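Local coordinates for protein chitinase (Paenibacillus sp. FPU-7, PDB 5GZT) that probably hydrolyses internal beta-1,4 linkages between N-acetylglucosamine units of chitin and chitodextrins, cutting the chains at random positions, at residues K805-I810 with N828-N833; K799-V804 with R871-N876; P897-F902 with P947-S952; M965-Y970 with S1000-Y1005. All coordinates share one frame; numbering follows the deposited sequence.

In the fold
All four contacts lie in the C-terminal family 18 barrel. The chain first enters the turn at 799-804, whose partner on helix 868-884 comes only after 66 residues; interaction 1 opens and closes within that span, joining the loop after strand 802-805 to the start of helix 830-843. These two contacts touch, K799 CD lying 3.9 Å from E808 O. Interactions 3 and 4 then follow in series: 897-902, just past strand 889-893, packs on helix 947-952, and strand 964-967 packs on helix 998-1007. Their centres are about 14 Å apart, and they meet where Y949 packs against Y1005. No two loops cross.

Interaction 1. Residues K805-I810 with N828-N833; sequences KISEDI and NPDDAN
D830 OD2 is gripped by two donors, N828 ND2 at 3.1 Å and a water at 2.6 Å; the same water accepts a bond from S807 OG and donates another to N828 O. The site belongs to the beta/alpha barrel of the second family 18 domain, where the 3-10 turn 806-808 that follows the hairpin of strands 790-799 and 802-805 meets the first turn of helix 830-843. The N828 amide points almost straight at its acceptor (167°), which it meets from above the carboxylate plane. D830 OD1 is bonded to Y793 OH and, weakly, to a second water, which accepts a bond from I806 N, so partners on both oxygens fix the rotation of the carboxylate. N828 ND2 also reaches G772 O, while I806 CG2 lies 3.5 Å from N828 ND2. K805, extended beyond CG, slides past D830 in the opposite direction, its CD 4.0 Å from D830 CB, and crosses D831 at about a right angle. An alanine at K805 would retain the approach of CB to D830 OD2 but would probably leave the D831 carboxylate without its charged mate and open a gap beside D830 CB. The K805 ammonium comes to D831 from above the carboxylate plane, with NZ 2.6 Å from D831 OD1 and 3.4 Å from D831 OD2.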
loop_
_atom_site.group_PDB
_atom_site.type_symbol
_atom_site.label_atom_id
_atom_site.label_comp_id
_atom_site.label_asym_id
_atom_site.label_seq_id
_atom_site.Cartn_x
_atom_site.Cartn_y
_atom_site.Cartn_z
ATOM N N LYS B 805 -33.891 48.999 12.696
ATOM C CA LYS B 805 -34.115 48.682 11.293
ATOM C C LYS B 805 -32.844 48.837 10.491
ATOM O O LYS B 805 -31.943 49.630 10.865
ATOM C CB LYS B 805 -35.169 49.566 10.704
ATOM C CG LYS B 805 -36.568 49.361 11.257
ATOM C CD LYS B 805 -37.508 50.531 10.851
ATOM C CE LYS B 805 -38.960 50.204 11.148
ATOM N NZ LYS B 805 -39.874 51.394 10.965
ATOM N N ILE B 806 -32.757 48.077 9.392
ATOM C CA ILE B 806 -31.532 48.012 8.568
ATOM C C ILE B 806 -31.155 49.372 7.992
ATOM O O ILE B 806 -29.970 49.638 7.776
ATOM C CB ILE B 806 -31.682 46.975 7.417
ATOM C CG1 ILE B 806 -30.303 46.628 6.876
ATOM C CG2 ILE B 806 -32.648 47.438 6.340
ATOM C CD1 ILE B 806 -30.260 45.375 6.034
ATOM N N SER B 807 -32.157 50.230 7.795
ATOM C CA SER B 807 -31.887 51.615 7.353
ATOM C C SER B 807 -31.069 52.456 8.344
ATOM O O SER B 807 -30.629 53.497 7.975
ATOM C CB SER B 807 -33.172 52.324 6.970
ATOM O OG SER B 807 -34.098 52.378 8.016
ATOM N N GLU B 808 -30.843 51.973 9.573
ATOM C CA GLU B 808 -30.028 52.651 10.537
ATOM C C GLU B 808 -28.619 52.170 10.588
ATOM O O GLU B 808 -27.804 52.732 11.331
ATOM C CB GLU B 808 -30.645 52.541 11.903
ATOM C CG GLU B 808 -32.043 53.064 11.980
ATOM C CD GLU B 808 -32.072 54.594 11.927
ATOM O OE1 GLU B 808 -31.000 55.237 12.032
ATOM O OE2 GLU B 808 -33.156 55.130 11.726
ATOM N N ASP B 809 -28.286 51.164 9.801
ATOM C CA ASP B 809 -26.885 50.726 9.648
ATOM C C ASP B 809 -26.279 51.563 8.494
ATOM O O ASP B 809 -26.620 51.355 7.357
ATOM C CB ASP B 809 -26.885 49.244 9.280
ATOM C CG ASP B 809 -25.546 48.677 9.033
ATOM O OD1 ASP B 809 -24.513 49.412 8.962
ATOM O OD2 ASP B 809 -25.475 47.431 8.948
ATOM N N ILE B 810 -25.436 52.534 8.809
ATOM C CA ILE B 810 -24.930 53.480 7.816
ATOM C C ILE B 810 -23.865 52.792 7.017
ATOM O O ILE B 810 -23.723 53.048 5.837
ATOM C CB ILE B 810 -24.460 54.773 8.506
ATOM C CG1 ILE B 810 -25.597 55.347 9.308
ATOM C CG2 ILE B 810 -23.973 55.818 7.497
ATOM C CD1 ILE B 810 -26.884 55.656 8.554
ATOM N N ASN B 828 -35.496 52.250 3.185
ATOM C CA ASN B 828 -35.826 50.827 3.146
ATOM C C ASN B 828 -37.231 50.599 3.684
ATOM O O ASN B 828 -37.600 51.114 4.739
ATOM C CB ASN B 828 -34.816 50.015 3.936
ATOM C CG ASN B 828 -34.866 48.589 3.559
ATOM O OD1 ASN B 828 -34.400 48.213 2.490
ATOM N ND2 ASN B 828 -35.536 47.804 4.377
ATOM N N PRO B 829 -38.044 49.877 2.916
ATOM C CA PRO B 829 -39.452 49.751 3.189
ATOM C C PRO B 829 -39.842 48.764 4.301
ATOM O O PRO B 829 -40.702 47.945 4.112
ATOM C CB PRO B 829 -40.008 49.301 1.832
ATOM C CG PRO B 829 -38.917 48.471 1.264
ATOM C CD PRO B 829 -37.651 49.176 1.691
ATOM N N ASP B 830 -39.318 48.969 5.510
ATOM C CA ASP B 830 -39.482 48.014 6.623
ATOM C C ASP B 830 -40.872 48.074 7.107
ATOM O O ASP B 830 -41.543 47.030 7.155
ATOM C CB ASP B 830 -38.449 48.271 7.730
ATOM C CG ASP B 830 -37.068 47.908 7.306
ATOM O OD1 ASP B 830 -36.804 46.675 7.042
ATOM O OD2 ASP B 830 -36.218 48.824 7.203
ATOM N N ASP B 831 -41.400 49.279 7.387
ATOM C CA ASP B 831 -42.775 49.319 7.868
ATOM C C ASP B 831 -43.785 48.717 6.887
ATOM O O ASP B 831 -44.717 48.047 7.312
ATOM C CB ASP B 831 -43.238 50.758 8.146
ATOM C CG ASP B 831 -42.709 51.322 9.450
ATOM O OD1 ASP B 831 -42.324 50.589 10.402
ATOM O OD2 ASP B 831 -42.724 52.548 9.565
ATOM N N ALA B 832 -43.674 49.052 5.598
ATOM C CA ALA B 832 -44.575 48.438 4.590
ATOM C C ALA B 832 -44.403 46.911 4.570
ATOM O O ALA B 832 -45.365 46.182 4.509
ATOM C CB ALA B 832 -44.320 48.999 3.200
ATOM N N ASN B 833 -43.162 46.453 4.593
ATOM C CA ASN B 833 -42.919 44.971 4.698
ATOM C C ASN B 833 -43.509 44.350 5.937
ATOM O O ASN B 833 -44.027 43.242 5.840
ATOM C CB ASN B 833 -41.470 44.641 4.603
ATOM C CG ASN B 833 -40.965 44.783 3.215
ATOM O OD1 ASN B 833 -41.752 44.635 2.267
ATOM N ND2 ASN B 833 -39.646 44.949 3.058
HETATM O O HOH W 1 -34.915 46.203 8.998
HETATM O O HOH W 2 -36.495 51.390 7.307
#

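Interaction 2. Residues K799-V804 with R871-N876; sequences KDNKVV and REELAN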
loop_
_atom_site.group_PDB
_atom_site.type_symbol
_atom_site.label_atom_id
_atom_site.label_comp_id
_atom_site.label_asym_id
_atom_site.label_seq_id
_atom_site.Cartn_x
_atom_site.Cartn_y
_atom_site.Cartn_z
ATOM N N LYS B 799 -27.352 48.760 16.480
ATOM C CA LYS B 799 -26.716 50.096 16.611
ATOM C C LYS B 799 -26.812 50.525 18.074
ATOM O O LYS B 799 -27.934 50.544 18.654
ATOM C CB LYS B 799 -27.337 51.107 15.661
ATOM C CG LYS B 799 -26.607 52.453 15.774
ATOM C CD LYS B 799 -27.373 53.562 15.091
ATOM C CE LYS B 799 -26.702 54.911 15.368
ATOM N NZ LYS B 799 -27.492 56.042 14.843
ATOM N N ASP B 800 -25.636 50.819 18.686
ATOM C CA ASP B 800 -25.550 51.311 20.066
ATOM C C ASP B 800 -26.113 50.236 21.032
ATOM O O ASP B 800 -26.775 50.511 22.035
ATOM C CB ASP B 800 -26.285 52.641 20.251
ATOM C CG ASP B 800 -25.602 53.834 19.528
ATOM O OD1 ASP B 800 -24.419 53.715 19.126
ATOM O OD2 ASP B 800 -26.320 54.851 19.353
ATOM N N ASN B 801 -25.841 48.982 20.676
ATOM C CA ASN B 801 -26.321 47.893 21.400
ATOM C C ASN B 801 -27.840 47.774 21.500
ATOM O O ASN B 801 -28.344 47.119 22.428
ATOM C CB ASN B 801 -25.680 47.837 22.792
ATOM C CG ASN B 801 -25.509 46.371 23.223
ATOM O OD1 ASN B 801 -25.182 45.516 22.387
ATOM N ND2 ASN B 801 -25.796 46.077 24.433
ATOM N N LYS B 802 -28.539 48.284 20.498
ATOM C CA LYS B 802 -29.994 48.256 20.422
ATOM C C LYS B 802 -30.288 47.658 19.045
ATOM O O LYS B 802 -29.491 47.757 18.146
ATOM C CB LYS B 802 -30.604 49.676 20.613
ATOM C CG LYS B 802 -30.259 50.151 22.011
ATOM C CD LYS B 802 -30.913 51.444 22.402
ATOM C CE LYS B 802 -30.893 51.642 23.965
ATOM N NZ LYS B 802 -30.723 50.454 24.917
ATOM N N VAL B 803 -31.432 47.002 18.923
ATOM C CA VAL B 803 -31.822 46.431 17.694
ATOM C C VAL B 803 -32.622 47.465 16.913
ATOM O O VAL B 803 -33.577 48.032 17.454
ATOM C CB VAL B 803 -32.634 45.150 17.943
ATOM C CG1 VAL B 803 -33.213 44.654 16.640
ATOM C CG2 VAL B 803 -31.730 44.120 18.560
ATOM N N VAL B 804 -32.237 47.678 15.667
ATOM C CA VAL B 804 -32.782 48.764 14.825
ATOM C C VAL B 804 -33.094 48.248 13.439
ATOM O O VAL B 804 -32.726 47.137 13.091
ATOM C CB VAL B 804 -31.781 49.895 14.714
ATOM C CG1 VAL B 804 -31.495 50.420 16.099
ATOM C CG2 VAL B 804 -30.510 49.442 14.063
ATOM N N ARG B 871 -25.398 41.906 27.144
ATOM C CA ARG B 871 -26.275 40.800 26.654
ATOM C C ARG B 871 -27.729 41.114 27.015
ATOM O O ARG B 871 -28.620 41.062 26.179
ATOM C CB ARG B 871 -25.819 39.446 27.282
ATOM C CG ARG B 871 -24.467 39.068 26.774
ATOM C CD ARG B 871 -24.041 37.672 27.020
ATOM N NE ARG B 871 -23.679 37.397 28.389
ATOM C CZ ARG B 871 -22.447 37.353 28.915
ATOM N NH1 ARG B 871 -21.401 37.615 28.240
ATOM N NH2 ARG B 871 -22.294 36.992 30.194
ATOM N N GLU B 872 -27.915 41.512 28.265
ATOM C CA GLU B 872 -29.160 41.970 28.795
ATOM C C GLU B 872 -29.767 43.100 27.966
ATOM O O GLU B 872 -30.941 43.032 27.533
ATOM C CB GLU B 872 -28.951 42.368 30.284
ATOM C CG GLU B 872 -30.156 43.003 30.963
ATOM C CD GLU B 872 -31.154 41.955 31.402
ATOM O OE1 GLU B 872 -30.732 40.748 31.462
ATOM O OE2 GLU B 872 -32.320 42.368 31.692
ATOM N N GLU B 873 -28.966 44.115 27.706
ATOM C CA GLU B 873 -29.461 45.220 26.941
ATOM C C GLU B 873 -29.847 44.831 25.483
ATOM O O GLU B 873 -30.918 45.220 24.970
ATOM C CB GLU B 873 -28.374 46.304 26.908
ATOM C CG GLU B 873 -28.863 47.533 26.232
ATOM C CD GLU B 873 -27.814 48.646 26.201
ATOM O OE1 GLU B 873 -26.577 48.385 26.393
ATOM O OE2 GLU B 873 -28.317 49.781 25.971
ATOM N N LEU B 874 -29.010 44.050 24.832
ATOM C CA LEU B 874 -29.305 43.619 23.466
ATOM C C LEU B 874 -30.577 42.730 23.492
ATOM O O LEU B 874 -31.500 42.909 22.690
ATOM C CB LEU B 874 -28.107 42.880 22.797
ATOM C CG LEU B 874 -28.455 42.511 21.327
ATOM C CD1 LEU B 874 -28.344 43.735 20.479
ATOM C CD2 LEU B 874 -27.589 41.405 20.732
ATOM N N ALA B 875 -30.667 41.843 24.469
ATOM C CA ALA B 875 -31.784 40.907 24.506
ATOM C C ALA B 875 -33.099 41.626 24.702
ATOM O O ALA B 875 -34.069 41.433 23.973
ATOM C CB ALA B 875 -31.543 39.846 25.570
ATOM N N ASN B 876 -33.133 42.533 25.675
ATOM C CA ASN B 876 -34.320 43.326 25.915
ATOM C C ASN B 876 -34.667 44.131 24.696
ATOM O O ASN B 876 -35.804 44.196 24.280
ATOM C CB ASN B 876 -34.095 44.299 27.133
ATOM C CG ASN B 876 -34.127 43.592 28.456
ATOM O OD1 ASN B 876 -34.744 42.560 28.605
ATOM N ND2 ASN B 876 -33.487 44.182 29.449
HETATM O O HOH W 3 -27.073 51.651 24.416
#
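E873 joins the two segments through both of its carboxylate oxygens. N801 ND2 donates to E873 OE1 over 3.1 Å in a nearly linear bond (178°) whose acceptor lies in the N801 amide plane; the amide and carboxylate planes stand 82° apart, and OE1 is met from above the carboxylate plane. On the other oxygen, K802 NZ forms a salt bridge of 2.7 Å with E873 OE2, which receives it on its anti lone pair, the one turned away from OE1. A water adds a second bond to E873 OE2, also at 2.7 Å, and links it to D800 O. The reach of E873 comes from its torsions: CG is anti to the backbone N (chi1 -175°) and the chain stays extended, whereas K802 starts out directed away from the helix and bends only at its last torsion to bring NZ back. Beside these polar bonds, L874 CD1 packs crosswise on V803 CG2 at 3.9 Å, and L874 CA lies 3.8 Å from N801 O. The polar and apolar contacts together dock the tip of a beta hairpin with a two-residue loop, D800 and N801, closed by a type I' turn from K799 to K802, on helix 868-884 of the barrel. Both loop residues have positive phi. N801 ND2 is shared with T870 O, one turn back in the same helix, which also holds the amide in place. Further out, V803 N bonds to S877 OG, V803 packs on A878 and F881, and L874 touches A864 of helix 861-864 and I798 of strand 790-799.

Interaction 3. Residues P897-F902 with P947-S952; sequences PVYGAF and PIYINS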
loop_
_atom_site.group_PDB
_atom_site.type_symbol
_atom_site.label_atom_id
_atom_site.label_comp_id
_atom_site.label_asym_id
_atom_site.label_seq_id
_atom_site.Cartn_x
_atom_site.Cartn_y
_atom_site.Cartn_z
ATOM N N PRO B 897 -18.591 34.600 14.740
ATOM C CA PRO B 897 -17.820 34.697 15.981
ATOM C C PRO B 897 -16.346 34.360 15.793
ATOM O O PRO B 897 -16.021 33.436 15.020
ATOM C CB PRO B 897 -18.457 33.660 16.873
ATOM C CG PRO B 897 -19.872 33.586 16.365
ATOM C CD PRO B 897 -19.747 33.738 14.892
ATOM N N VAL B 898 -15.494 35.067 16.541
ATOM C CA VAL B 898 -14.033 34.772 16.690
ATOM C C VAL B 898 -13.262 35.275 15.507
ATOM O O VAL B 898 -12.371 36.132 15.644
ATOM C CB VAL B 898 -13.677 33.312 16.967
ATOM C CG1 VAL B 898 -12.149 33.149 17.147
ATOM C CG2 VAL B 898 -14.364 32.795 18.210
ATOM N N TYR B 899 -13.576 34.745 14.336
ATOM C CA TYR B 899 -12.882 35.166 13.156
ATOM C C TYR B 899 -13.456 36.349 12.438
ATOM O O TYR B 899 -12.773 36.936 11.594
ATOM C CB TYR B 899 -12.626 33.995 12.190
ATOM C CG TYR B 899 -13.809 33.304 11.533
ATOM C CD1 TYR B 899 -14.594 32.350 12.234
ATOM C CD2 TYR B 899 -14.117 33.511 10.195
ATOM C CE1 TYR B 899 -15.688 31.709 11.616
ATOM C CE2 TYR B 899 -15.209 32.835 9.602
ATOM C CZ TYR B 899 -15.940 31.920 10.333
ATOM O OH TYR B 899 -16.975 31.267 9.745
ATOM N N GLY B 900 -14.692 36.751 12.733
ATOM C CA GLY B 900 -15.216 37.972 12.188
ATOM C C GLY B 900 -15.289 38.019 10.669
ATOM O O GLY B 900 -15.258 39.137 10.029
ATOM N N ALA B 901 -15.436 36.859 10.062
ATOM C CA ALA B 901 -15.351 36.715 8.576
ATOM C C ALA B 901 -14.051 37.298 8.044
ATOM O O ALA B 901 -14.023 37.920 6.963
ATOM C CB ALA B 901 -16.531 37.354 7.904
ATOM N N PHE B 902 -12.996 37.119 8.839
ATOM C CA PHE B 902 -11.630 37.569 8.517
ATOM C C PHE B 902 -11.551 39.102 8.421
ATOM O O PHE B 902 -11.113 39.643 7.445
ATOM C CB PHE B 902 -11.126 36.845 7.239
ATOM C CG PHE B 902 -11.261 35.352 7.330
ATOM C CD1 PHE B 902 -10.468 34.637 8.215
ATOM C CD2 PHE B 902 -12.224 34.671 6.604
ATOM C CE1 PHE B 902 -10.617 33.264 8.368
ATOM C CE2 PHE B 902 -12.368 33.276 6.749
ATOM C CZ PHE B 902 -11.574 32.575 7.636
ATOM N N PRO B 947 -14.865 24.421 8.771
ATOM C CA PRO B 947 -14.421 23.927 10.065
ATOM C C PRO B 947 -14.078 25.082 11.014
ATOM O O PRO B 947 -14.183 24.921 12.202
ATOM C CB PRO B 947 -13.174 23.061 9.745
ATOM C CG PRO B 947 -13.413 22.643 8.295
ATOM C CD PRO B 947 -14.282 23.704 7.639
ATOM N N ILE B 948 -13.668 26.225 10.519
ATOM C CA ILE B 948 -13.332 27.326 11.426
ATOM C C ILE B 948 -14.567 27.816 12.200
ATOM O O ILE B 948 -14.498 28.057 13.433
ATOM C CB ILE B 948 -12.607 28.480 10.713
ATOM C CG1 ILE B 948 -12.040 29.439 11.765
ATOM C CG2 ILE B 948 -13.451 29.158 9.686
ATOM C CD1 ILE B 948 -11.145 30.520 11.220
ATOM N N TYR B 949 -15.681 27.822 11.514
ATOM C CA TYR B 949 -17.015 28.142 12.154
ATOM C C TYR B 949 -17.310 27.165 13.254
ATOM O O TYR B 949 -17.557 27.549 14.427
ATOM C CB TYR B 949 -18.190 28.226 11.143
ATOM C CG TYR B 949 -19.436 28.642 11.876
ATOM C CD1 TYR B 949 -19.743 30.019 12.080
ATOM C CD2 TYR B 949 -20.264 27.730 12.422
ATOM C CE1 TYR B 949 -20.891 30.414 12.799
ATOM C CE2 TYR B 949 -21.422 28.107 13.179
ATOM C CZ TYR B 949 -21.712 29.452 13.368
ATOM O OH TYR B 949 -22.827 29.822 14.056
ATOM N N ILE B 950 -17.167 25.891 12.938
ATOM C CA ILE B 950 -17.452 24.836 13.908
ATOM C C ILE B 950 -16.577 24.937 15.194
ATOM O O ILE B 950 -16.984 24.676 16.360
ATOM C CB ILE B 950 -17.333 23.475 13.166
ATOM C CG1 ILE B 950 -18.496 23.295 12.191
ATOM C CG2 ILE B 950 -17.390 22.340 14.161
ATOM C CD1 ILE B 950 -18.360 22.124 11.260
ATOM N N ASN B 951 -15.357 25.395 14.978
ATOM C CA ASN B 951 -14.418 25.535 16.035
ATOM C C ASN B 951 -14.578 26.832 16.794
ATOM O O ASN B 951 -13.961 26.979 17.843
ATOM C CB ASN B 951 -13.020 25.532 15.424
ATOM C CG ASN B 951 -11.986 25.153 16.421
ATOM O OD1 ASN B 951 -11.970 24.033 16.875
ATOM N ND2 ASN B 951 -11.133 26.101 16.793
ATOM N N SER B 952 -15.322 27.772 16.228
ATOM C CA SER B 952 -15.477 29.115 16.764
ATOM C C SER B 952 -16.775 29.247 17.582
ATOM O O SER B 952 -16.983 30.286 18.181
ATOM C CB SER B 952 -15.516 30.114 15.635
ATOM O OG SER B 952 -14.299 30.258 14.974
#
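This is largely apolar packing, with no hydrogen bond between the segments, in which the loop leaving the C-terminal end of strand 889-893 settles on the short helix 947-952 that follows strand 938-943. The loop comes directly after the DxxDxDxE signature of family 18, so the contact lies near the end of the barrel where this family has its active site. Y899 is the centre of it. I948 CG2 makes a CH-pi contact with the tyrosine, 3.9 Å from the ring centroid and 17° off the ring normal, while I948 CD1 stays by the CB end of Y899, and chi1 of 65° sets Y899 CG there, between its backbone N and carbonyl carbon. Along the edge of the same ring, near its plane, S952 OG approaches Y899 CD1 to 3.5 Å. The phenol end continues toward Y949: Y899 OH lies 3.6 Å from Y949 CB and at the edge of the Y949 ring, in its plane. S952 OG donates to I948 O over 2.7 Å, a bond within 947-952 that holds the hydroxyl beside the Y899 ring. V898 CG2 sits 3.6 Å from S952 O, and P897 O is 3.4 Å from S952 CB. F902 meets I948 tip to tip, F902 CE1 4.0 Å from I948 CD1, and Y899 CD2 lies over one face of the F902 ring, offset toward the rim. Around these segments, P897 and Y949 both pack on F915 of helix 911-933, Y949 touches I941 and S943 of strand 938-943, and helix 947-952 also meets helix 998-1007, through I950 and Y949.

Interaction 4. Residues M965-Y970 with S1000-Y1005; sequences MSVMTY and SVLTAY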
loop_
_atom_site.group_PDB
_atom_site.type_symbol
_atom_site.label_atom_id
_atom_site.label_comp_id
_atom_site.label_asym_id
_atom_site.label_seq_id
_atom_site.Cartn_x
_atom_site.Cartn_y
_atom_site.Cartn_z
ATOM N N MET B 965 -30.915 25.273 13.898
ATOM C CA MET B 965 -29.831 26.031 13.240
ATOM C C MET B 965 -30.105 25.957 11.756
ATOM O O MET B 965 -30.237 24.837 11.259
ATOM C CB MET B 965 -28.473 25.371 13.523
ATOM C CG MET B 965 -28.208 25.240 15.003
ATOM S SD MET B 965 -26.630 24.413 15.163
ATOM C CE MET B 965 -26.574 24.298 16.937
ATOM N N SER B 966 -30.196 27.089 11.058
ATOM C CA SER B 966 -30.364 27.122 9.613
ATOM C C SER B 966 -28.966 27.085 9.042
ATOM O O SER B 966 -28.232 28.101 9.139
ATOM C CB SER B 966 -31.136 28.375 9.180
ATOM O OG SER B 966 -32.499 28.325 9.602
ATOM N N VAL B 967 -28.493 25.885 8.604
ATOM C CA VAL B 967 -27.119 25.748 8.247
ATOM C C VAL B 967 -26.988 26.159 6.761
ATOM O O VAL B 967 -27.728 25.678 5.851
ATOM C CB VAL B 967 -26.579 24.305 8.420
ATOM C CG1 VAL B 967 -25.048 24.222 8.194
ATOM C CG2 VAL B 967 -26.931 23.807 9.791
ATOM N N MET B 968 -26.024 27.057 6.532
ATOM C CA MET B 968 -25.771 27.648 5.218
ATOM C C MET B 968 -24.910 26.654 4.399
ATOM O O MET B 968 -23.704 26.836 4.238
ATOM C CB MET B 968 -25.105 29.057 5.409
ATOM C CG MET B 968 -26.149 30.047 5.995
ATOM S SD MET B 968 -25.437 31.723 6.193
ATOM C CE MET B 968 -24.297 31.560 7.527
ATOM N N THR B 969 -25.582 25.620 3.892
ATOM C CA THR B 969 -24.956 24.508 3.161
ATOM C C THR B 969 -24.867 24.985 1.687
ATOM O O THR B 969 -25.595 24.505 0.763
ATOM C CB THR B 969 -25.820 23.237 3.344
ATOM O OG1 THR B 969 -27.189 23.578 3.128
ATOM C CG2 THR B 969 -25.611 22.644 4.746
ATOM N N TYR B 970 -24.047 26.023 1.512
ATOM C CA TYR B 970 -23.852 26.710 0.224
ATOM C C TYR B 970 -22.667 27.660 0.323
ATOM O O TYR B 970 -22.010 27.678 1.355
ATOM C CB TYR B 970 -25.137 27.290 -0.323
ATOM C CG TYR B 970 -25.902 28.203 0.614
ATOM C CD1 TYR B 970 -25.375 29.449 1.015
ATOM C CD2 TYR B 970 -27.157 27.869 1.041
ATOM C CE1 TYR B 970 -26.117 30.318 1.840
ATOM C CE2 TYR B 970 -27.873 28.701 1.891
ATOM C CZ TYR B 970 -27.356 29.898 2.283
ATOM O OH TYR B 970 -28.128 30.630 3.069
ATOM N N SER B 1000 -21.640 16.245 4.239
ATOM C CA SER B 1000 -20.436 16.308 5.044
ATOM C C SER B 1000 -20.580 17.348 6.147
ATOM O O SER B 1000 -20.190 17.067 7.309
ATOM C CB SER B 1000 -19.175 16.648 4.247
ATOM O OG SER B 1000 -19.142 17.987 3.808
ATOM N N VAL B 1001 -21.191 18.475 5.822
ATOM C CA VAL B 1001 -21.361 19.550 6.857
ATOM C C VAL B 1001 -22.310 19.156 7.986
ATOM O O VAL B 1001 -22.014 19.239 9.200
ATOM C CB VAL B 1001 -21.851 20.841 6.183
ATOM C CG1 VAL B 1001 -22.131 21.905 7.221
ATOM C CG2 VAL B 1001 -20.816 21.353 5.266
ATOM N N LEU B 1002 -23.455 18.627 7.574
ATOM C CA LEU B 1002 -24.475 18.237 8.562
ATOM C C LEU B 1002 -24.076 17.007 9.336
ATOM O O LEU B 1002 -24.401 16.893 10.567
ATOM C CB LEU B 1002 -25.792 18.118 7.885
ATOM C CG LEU B 1002 -26.269 19.411 7.277
ATOM C CD1 LEU B 1002 -27.446 19.145 6.357
ATOM C CD2 LEU B 1002 -26.673 20.389 8.352
ATOM N N THR B 1003 -23.224 16.129 8.739
ATOM C CA THR B 1003 -22.604 15.107 9.555
ATOM C C THR B 1003 -21.676 15.662 10.597
ATOM O O THR B 1003 -21.694 15.184 11.760
ATOM C CB THR B 1003 -21.863 14.066 8.653
ATOM O OG1 THR B 1003 -22.842 13.471 7.819
ATOM C CG2 THR B 1003 -21.173 12.988 9.422
ATOM N N ALA B 1004 -20.806 16.602 10.227
ATOM C CA ALA B 1004 -19.913 17.188 11.163
ATOM C C ALA B 1004 -20.664 17.902 12.259
ATOM O O ALA B 1004 -20.260 17.854 13.383
ATOM C CB ALA B 1004 -18.992 18.176 10.498
ATOM N N TYR B 1005 -21.766 18.559 11.966
ATOM C CA TYR B 1005 -22.572 19.142 13.094
ATOM C C TYR B 1005 -23.064 18.056 14.065
ATOM O O TYR B 1005 -23.033 18.174 15.344
ATOM C CB TYR B 1005 -23.779 19.930 12.562
ATOM C CG TYR B 1005 -23.506 21.378 12.227
ATOM C CD1 TYR B 1005 -22.617 21.745 11.219
ATOM C CD2 TYR B 1005 -24.200 22.390 12.874
ATOM C CE1 TYR B 1005 -22.364 23.090 10.912
ATOM C CE2 TYR B 1005 -23.955 23.735 12.569
ATOM C CZ TYR B 1005 -23.067 24.087 11.622
ATOM O OH TYR B 1005 -22.925 25.429 11.343
#
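M965 sends an extended side chain to Y1005, and its SD stops 3.8 Å from CE2 in a Met-aromatic contact: the sulfur lies in the plane of the ring, at the edge, 5.0 Å from the centroid. Two residues on, V967 fills the middle of the interface. Its CG2 sits over one face of the Y1005 ring, toward the rim, and is 3.7 Å from L1002 CD2, while CG1 touches V1001 CG1 at 3.9 Å and Y1005 CZ at 4.0 Å. CG1, anti to the backbone N, reaches V1001 and CG2, anti to the carbonyl carbon, reaches L1002, while the Y1005 ring is touched by both. T969 CG2 lies 4.2 Å from L1002 CG, the two side chains crossing at about a right angle, and the hydroxyl turns elsewhere, to G1018 O. Y1005 OH bonds to A944 O and S943 OG, which tethers the ring by its far end. An alanine in place of Y1005 would probably leave A944 O without this donor and open a gap beside V967 and M965 SD. The axes of 965-967 and 1000-1005 come within 11.0 Å, their N-to-C directions 148° apart; the strand and helix belong to a beta-alpha-beta unit of the barrel. Strand 964-967 is hydrogen-bonded between strands 938-943 and 1015-1020, Y1005 also touches L1015, and helix 998-1007 lies against helix 947-952.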